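LPG0439 HIT-related domain-containing protein (PDB 5L0L) is of unknown function but carries a HIT-related domain, and so may bind or process nucleotides or related phosphate compounds as HIT relatives do. Local coordinates at residues Y90-Q101 / L127-G135. Numbering follows the deposited sequence. Where two conformers were deposited one is given.
Sequences YEKLGLIVQFSQ and LHLHMWGRG. With SO4 (sulfate ion), chain C.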
ATOM      1  N   TYR A  90      -2.792 -14.312  -1.014  1.00 16.36           N
ATOM      2  CA  TYR A  90      -3.201 -14.200   0.378  1.00 16.47           C
ATOM      3  C   TYR A  90      -4.674 -14.585   0.563  1.00 17.67           C
ATOM      4  O   TYR A  90      -5.037 -15.314   1.497  1.00 17.73           O
ATOM      5  CB  TYR A  90      -2.914 -12.788   0.928  1.00 15.68           C
ATOM      6  CG  TYR A  90      -1.448 -12.568   1.118  1.00 15.03           C
ATOM      7  CD1 TYR A  90      -0.819 -12.959   2.302  1.00 14.84           C
ATOM      8  CD2 TYR A  90      -0.673 -12.066   0.093  1.00 14.61           C
ATOM      9  CE1 TYR A  90       0.531 -12.782   2.481  1.00 14.52           C
ATOM     10  CE2 TYR A  90       0.683 -11.911   0.239  1.00 14.34           C
ATOM     11  CZ  TYR A  90       1.291 -12.262   1.428  1.00 14.32           C
ATOM     12  OH  TYR A  90       2.648 -12.098   1.566  1.00 14.04           O
ATOM     13  N   GLU A  91      -5.519 -14.114  -0.353  1.00 19.19           N
ATOM     14  CA  GLU A  91      -6.956 -14.430  -0.325  1.00 21.02           C
ATOM     15  C   GLU A  91      -7.179 -15.950  -0.393  1.00 20.86           C
ATOM     16  O   GLU A  91      -7.952 -16.491   0.400  1.00 21.04           O
ATOM     17  CB  GLU A  91      -7.693 -13.729  -1.490  1.00 23.58           C
ATOM     18  CG  GLU A  91      -9.213 -13.793  -1.422  1.00 26.72           C
ATOM     19  CD  GLU A  91      -9.832 -12.767  -0.471  1.00 29.97           C
ATOM     20  OE1 GLU A  91     -10.922 -13.107   0.079  1.00 34.53           O
ATOM     21  OE2 GLU A  91      -9.282 -11.619  -0.307  1.00 32.13           O
ATOM     22  N   LYS A  92      -6.486 -16.633  -1.298  0.50 20.23           N
ATOM     23  CA  LYS A  92      -6.610 -18.097  -1.439  0.50 20.31           C
ATOM     24  C   LYS A  92      -6.061 -18.908  -0.262  0.50 20.09           C
ATOM     25  O   LYS A  92      -6.323 -20.103  -0.147  0.50 20.25           O
ATOM     26  CB  LYS A  92      -5.860 -18.557  -2.668  0.50 20.25           C
ATOM     27  CG  LYS A  92      -6.560 -18.288  -3.968  0.50 20.45           C
ATOM     28  CD  LYS A  92      -5.562 -18.496  -5.073  0.50 20.46           C
ATOM     29  CE  LYS A  92      -5.332 -19.969  -5.335  0.50 20.71           C
ATOM     30  NZ  LYS A  92      -4.378 -20.115  -6.429  0.50 20.60           N
ATOM     31  N   LEU A  93      -5.211 -18.285   0.535  1.00 19.54           N
ATOM     32  CA  LEU A  93      -4.758 -18.838   1.818  1.00 19.38           C
ATOM     33  C   LEU A  93      -5.708 -18.580   2.986  1.00 19.20           C
ATOM     34  O   LEU A  93      -5.517 -19.154   4.055  1.00 19.46           O
ATOM     35  CB  LEU A  93      -3.357 -18.331   2.162  1.00 19.16           C
ATOM     36  CG  LEU A  93      -2.236 -18.798   1.255  1.00 19.26           C
ATOM     37  CD1 LEU A  93      -0.997 -17.960   1.481  1.00 19.21           C
ATOM     38  CD2 LEU A  93      -1.959 -20.302   1.478  1.00 19.76           C
ATOM     39  N   GLY A  94      -6.749 -17.774   2.778  1.00 18.79           N
ATOM     40  CA  GLY A  94      -7.728 -17.467   3.797  1.00 18.75           C
ATOM     41  C   GLY A  94      -7.355 -16.302   4.680  1.00 18.31           C
ATOM     42  O   GLY A  94      -7.914 -16.154   5.792  1.00 18.73           O
ATOM     43  N   LEU A  95      -6.441 -15.455   4.195  1.00 17.31           N
ATOM     44  CA  LEU A  95      -5.924 -14.333   4.992  1.00 16.87           C
ATOM     45  C   LEU A  95      -6.507 -12.999   4.571  1.00 16.73           C
ATOM     46  O   LEU A  95      -6.864 -12.801   3.394  1.00 16.64           O
ATOM     47  CB  LEU A  95      -4.410 -14.278   4.836  1.00 16.36           C
ATOM     48  CG  LEU A  95      -3.705 -15.562   5.316  1.00 16.35           C
ATOM     49  CD1 LEU A  95      -2.266 -15.608   4.861  1.00 16.01           C
ATOM     50  CD2 LEU A  95      -3.808 -15.647   6.826  1.00 16.69           C
ATOM     51  N   ILE A  96      -6.540 -12.061   5.517  1.00 16.69           N
ATOM     52  CA  ILE A  96      -6.833 -10.656   5.209  1.00 16.59           C
ATOM     53  C   ILE A  96      -5.544 -10.091   4.608  1.00 15.89           C
ATOM     54  O   ILE A  96      -4.480 -10.281   5.178  1.00 15.85           O
ATOM     55  CB  ILE A  96      -7.139  -9.878   6.494  1.00 17.09           C
ATOM     56  CG1 ILE A  96      -8.464 -10.324   7.077  1.00 17.82           C
ATOM     57  CG2 ILE A  96      -7.100  -8.361   6.233  1.00 17.06           C
ATOM     58  CD1 ILE A  96      -8.638  -9.871   8.524  1.00 18.33           C
ATOM     59  N   VAL A  97      -5.605  -9.391   3.495  1.00 15.41           N
ATOM     60  CA  VAL A  97      -4.360  -8.880   2.912  1.00 14.90           C
ATOM     61  C   VAL A  97      -4.142  -7.448   3.378  1.00 14.42           C
ATOM     62  O   VAL A  97      -5.098  -6.667   3.475  1.00 14.62           O
ATOM     63  CB  VAL A  97      -4.332  -8.987   1.374  1.00 15.10           C
ATOM     64  CG1 VAL A  97      -5.202  -7.970   0.738  1.00 15.33           C
ATOM     65  CG2 VAL A  97      -2.910  -8.834   0.857  1.00 15.00           C
ATOM     66  N   GLN A  98      -2.898  -7.124   3.694  1.00 13.72           N
ATOM     67  CA  GLN A  98      -2.460  -5.753   3.962  1.00 13.36           C
ATOM     68  C   GLN A  98      -1.185  -5.493   3.182  1.00 13.04           C
ATOM     69  O   GLN A  98      -0.404  -6.424   2.882  1.00 12.89           O
ATOM     70  CB  GLN A  98      -2.224  -5.519   5.459  1.00 13.32           C
ATOM     71  CG  GLN A  98      -3.512  -5.685   6.263  1.00 13.62           C
ATOM     72  CD  GLN A  98      -3.374  -5.309   7.728  1.00 13.79           C
ATOM     73  OE1 GLN A  98      -2.297  -5.412   8.332  1.00 13.67           O
ATOM     74  NE2 GLN A  98      -4.480  -4.873   8.308  1.00 14.12           N
ATOM     75  N   PHE A  99      -0.953  -4.238   2.813  1.00 12.92           N
ATOM     76  CA  PHE A  99       0.293  -3.874   2.161  1.00 12.76           C
ATOM     77  C   PHE A  99       0.671  -2.416   2.399  1.00 12.81           C
ATOM     78  O   PHE A  99      -0.217  -1.578   2.671  1.00 12.83           O
ATOM     79  CB  PHE A  99       0.296  -4.211   0.627  1.00 12.78           C
ATOM     80  CG  PHE A  99      -0.816  -3.587  -0.177  1.00 12.91           C
ATOM     81  CD1 PHE A  99      -0.689  -2.303  -0.701  1.00 12.97           C
ATOM     82  CD2 PHE A  99      -1.972  -4.295  -0.450  1.00 13.12           C
ATOM     83  CE1 PHE A  99      -1.700  -1.741  -1.445  1.00 13.19           C
ATOM     84  CE2 PHE A  99      -2.994  -3.737  -1.203  1.00 13.33           C
ATOM     85  CZ  PHE A  99      -2.856  -2.458  -1.689  1.00 13.39           C
ATOM     86  N   SER A 100       1.969  -2.128   2.294  1.00 12.79           N
ATOM     87  CA  SER A 100       2.482  -0.765   2.486  1.00 12.98           C
ATOM     88  C   SER A 100       3.672  -0.509   1.575  1.00 13.15           C
ATOM     89  O   SER A 100       4.593  -1.348   1.496  1.00 13.06           O
ATOM     90  CB  SER A 100       2.954  -0.518   3.925  1.00 13.04           C
ATOM     91  OG  SER A 100       1.949  -0.611   4.923  1.00 13.15           O
ATOM     92  N   GLN A 101       3.667   0.649   0.907  1.00 13.55           N
ATOM     93  CA  GLN A 101       4.867   1.210   0.274  1.00 13.95           C
ATOM     94  C   GLN A 101       5.401   2.314   1.181  1.00 14.00           C
ATOM     95  O   GLN A 101       4.709   3.323   1.456  1.00 13.91           O
ATOM     96  CB  GLN A 101       4.542   1.778  -1.096  1.00 14.54           C
ATOM     97  CG  GLN A 101       5.748   2.474  -1.761  1.00 15.07           C
ATOM     98  CD  GLN A 101       5.496   2.842  -3.200  1.00 15.65           C
ATOM     99  OE1 GLN A 101       5.640   4.038  -3.580  1.00 17.18           O
ATOM    100  NE2 GLN A 101       5.009   1.940  -3.948  1.00 15.67           N
ATOM    101  N   LEU A 127      12.222   1.014  -5.740  1.00 19.55           N
ATOM    102  CA  LEU A 127      10.749   1.043  -5.772  1.00 18.95           C
ATOM    103  C   LEU A 127      10.259  -0.338  -5.309  1.00 18.10           C
ATOM    104  O   LEU A 127      10.536  -1.337  -5.937  1.00 17.68           O
ATOM    105  CB  LEU A 127      10.229   1.345  -7.162  1.00 19.49           C
ATOM    106  CG  LEU A 127       8.712   1.335  -7.374  1.00 19.58           C
ATOM    107  CD1 LEU A 127       8.029   2.392  -6.539  1.00 19.56           C
ATOM    108  CD2 LEU A 127       8.405   1.486  -8.858  1.00 20.23           C
ATOM    109  N   HIS A 128       9.594  -0.376  -4.165  1.00 17.33           N
ATOM    110  CA  HIS A 128       9.212  -1.675  -3.579  1.00 16.75           C
ATOM    111  C   HIS A 128       8.127  -1.489  -2.566  1.00 16.04           C
ATOM    112  O   HIS A 128       7.980  -0.400  -2.010  1.00 16.04           O
ATOM    113  CB  HIS A 128      10.427  -2.405  -2.958  1.00 16.96           C
ATOM    114  CG  HIS A 128      10.907  -1.825  -1.659  1.00 17.21           C
ATOM    115  ND1 HIS A 128      11.490  -0.576  -1.560  1.00 17.75           N
ATOM    116  CD2 HIS A 128      10.839  -2.304  -0.393  1.00 17.32           C
ATOM    117  CE1 HIS A 128      11.815  -0.338  -0.300  1.00 17.85           C
ATOM    118  NE2 HIS A 128      11.422  -1.373   0.432  1.00 17.65           N
ATOM    119  N   LEU A 129       7.373  -2.555  -2.303  1.00 15.32           N
ATOM    120  CA  LEU A 129       6.390  -2.522  -1.252  1.00 14.90           C
ATOM    121  C   LEU A 129       6.333  -3.863  -0.535  1.00 14.38           C
ATOM    122  O   LEU A 129       6.873  -4.859  -1.012  1.00 14.21           O
ATOM    123  CB  LEU A 129       5.015  -2.094  -1.746  1.00 15.06           C
ATOM    124  CG  LEU A 129       4.227  -2.907  -2.765  1.00 15.19           C
ATOM    125  CD1 LEU A 129       3.579  -4.138  -2.155  1.00 14.98           C
ATOM    126  CD2 LEU A 129       3.155  -2.027  -3.396  1.00 15.52           C
ATOM    127  N   HIS A 130       5.692  -3.829   0.620  1.00 14.05           N
ATOM    128  CA  HIS A 130       5.579  -4.974   1.536  1.00 13.72           C
ATOM    129  C   HIS A 130       4.135  -5.419   1.525  1.00 13.46           C
ATOM    130  O   HIS A 130       3.237  -4.594   1.493  1.00 13.45           O
ATOM    131  CB  HIS A 130       5.922  -4.547   2.963  1.00 13.86           C
ATOM    132  CG  HIS A 130       7.277  -3.954   3.086  1.00 14.18           C
ATOM    133  ND1 HIS A 130       8.403  -4.730   3.196  1.00 14.34           N
ATOM    134  CD2 HIS A 130       7.696  -2.666   3.028  1.00 14.51           C
ATOM    135  CE1 HIS A 130       9.469  -3.939   3.211  1.00 14.62           C
ATOM    136  NE2 HIS A 130       9.059  -2.681   3.158  1.00 14.69           N
HETATM  137  N   MSE A 131       3.917  -6.722   1.608  1.00 13.12           N
HETATM  138  CA  MSE A 131       2.558  -7.281   1.681  1.00 13.00           C
HETATM  139  C   MSE A 131       2.587  -8.451   2.666  1.00 12.68           C
HETATM  140  O   MSE A 131       3.625  -9.141   2.806  1.00 12.56           O
HETATM  141  CB  MSE A 131       2.095  -7.710   0.285  1.00 13.22           C
HETATM  142  CG  MSE A 131       0.697  -8.265   0.307  1.00 13.38           C
HETATM  143 SE   MSE A 131       0.033  -8.728  -1.504  1.00 13.94          SE
HETATM  144  CE  MSE A 131       0.068  -6.939  -2.286  1.00 14.19           C
ATOM    145  N   TRP A 132       1.494  -8.639   3.397  1.00 12.57           N
ATOM    146  CA  TRP A 132       1.424  -9.706   4.399  1.00 12.47           C
ATOM    147  C   TRP A 132      -0.027 -10.033   4.665  1.00 12.59           C
ATOM    148  O   TRP A 132      -0.942  -9.352   4.137  1.00 12.75           O
ATOM    149  CB  TRP A 132       2.150  -9.281   5.699  1.00 12.38           C
ATOM    150  CG  TRP A 132       1.532  -8.067   6.312  1.00 12.44           C
ATOM    151  CD1 TRP A 132       0.615  -8.036   7.323  1.00 12.50           C
ATOM    152  CD2 TRP A 132       1.769  -6.694   5.945  1.00 12.51           C
ATOM    153  NE1 TRP A 132       0.237  -6.735   7.583  1.00 12.60           N
ATOM    154  CE2 TRP A 132       0.936  -5.895   6.766  1.00 12.61           C
ATOM    155  CE3 TRP A 132       2.594  -6.060   5.003  1.00 12.54           C
ATOM    156  CZ2 TRP A 132       0.915  -4.499   6.692  1.00 12.72           C
ATOM    157  CZ3 TRP A 132       2.529  -4.682   4.892  1.00 12.66           C
ATOM    158  CH2 TRP A 132       1.696  -3.914   5.721  1.00 12.75           C
ATOM    159  N   GLY A 133      -0.239 -11.087   5.430  1.00 12.56           N
ATOM    160  CA  GLY A 133      -1.602 -11.558   5.765  1.00 12.72           C
ATOM    161  C   GLY A 133      -1.899 -11.390   7.250  1.00 12.71           C
ATOM    162  O   GLY A 133      -0.976 -11.460   8.101  1.00 12.59           O
ATOM    163  N   ARG A 134      -3.183 -11.183   7.554  1.00 12.94           N
ATOM    164  CA  ARG A 134      -3.705 -11.135   8.905  1.00 13.09           C
ATOM    165  C   ARG A 134      -4.736 -12.243   9.144  1.00 13.39           C
ATOM    166  O   ARG A 134      -5.517 -12.626   8.260  1.00 13.56           O
ATOM    167  CB  ARG A 134      -4.324  -9.752   9.232  1.00 13.17           C
ATOM    168  CG  ARG A 134      -3.411  -8.559   8.946  1.00 13.03           C
ATOM    169  CD  ARG A 134      -2.139  -8.574   9.812  1.00 12.86           C
ATOM    170  NE  ARG A 134      -2.434  -8.474  11.236  1.00 12.97           N
ATOM    171  CZ  ARG A 134      -2.721  -7.328  11.869  1.00 13.13           C
ATOM    172  NH1 ARG A 134      -2.999  -7.370  13.147  1.00 13.34           N
ATOM    173  NH2 ARG A 134      -2.719  -6.141  11.242  1.00 13.13           N
ATOM    174  N   GLY A 135      -4.779 -12.678  10.381  1.00 13.61           N
ATOM    175  CA  GLY A 135      -5.662 -13.740  10.808  1.00 14.05           C
ATOM    176  C   GLY A 135      -5.261 -14.246  12.178  1.00 14.29           C
ATOM    177  O   GLY A 135      -4.666 -13.491  12.947  1.00 14.25           O
TER
HETATM  178  S   SO4 C 401      11.259  -0.162   3.975  1.00 23.22           S
HETATM  179  O1  SO4 C 401      12.032  -1.195   3.226  1.00 29.90           O
HETATM  180  O2  SO4 C 401      12.234   0.913   4.119  1.00 24.66           O
HETATM  181  O3  SO4 C 401      10.139   0.035   3.062  1.00 21.79           O
HETATM  182  O4  SO4 C 401      11.045  -0.966   5.186  1.00 23.57           O
HETATM  183  O   HOH W   1      -7.912 -14.181   8.056  1.00 20.44           O
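Strands 96-101 and 128-134 run antiparallel, and paired backbone N-H...O=C bonds link Ile96 with Arg134, Gln98 with Trp132 and Ser100 with His130. On the face carrying Gln98, its amide OE1 takes two donors: Trp132 NE1 at 3.0 Å, on a lone pair, and Arg134 NH2 at 3.0 Å; OE1 lies in the guanidinium plane, but NH2 stands tilted 31° from the amide's carbonyl plane, while NH1 binds Leu154 O. Gln98 NE2 is bonded to Leu102 and Asn104 of the second subunit, fixing both ends of the amide. The indole lies across strand 96-101, with Gln98 CB under one face, 3.4 Å from Trp132 CE2, and at its edge Ser100 OG, hydrogen-bonded to Ser100 OG of the second subunit. Apolar packing fills the other face, toward helix 73-92. Selenomethionine Met131, CG anti to its N (chi1 -179°), sets SE obliquely beside the Tyr90 ring, 4.6 Å from the centroid, while CE reaches Phe99 CD2 at 3.8 Å. His128 NE2 (ND1 binds Met126 O) and His130 NE2 bind a sulfate, probably from the crystallisation liquor, as do Gly103 and Asn105 N-H. These alternating histidines recall two of the three in the histidine triad (His-x-His-x-His), probably the last two, with Met126 at the first.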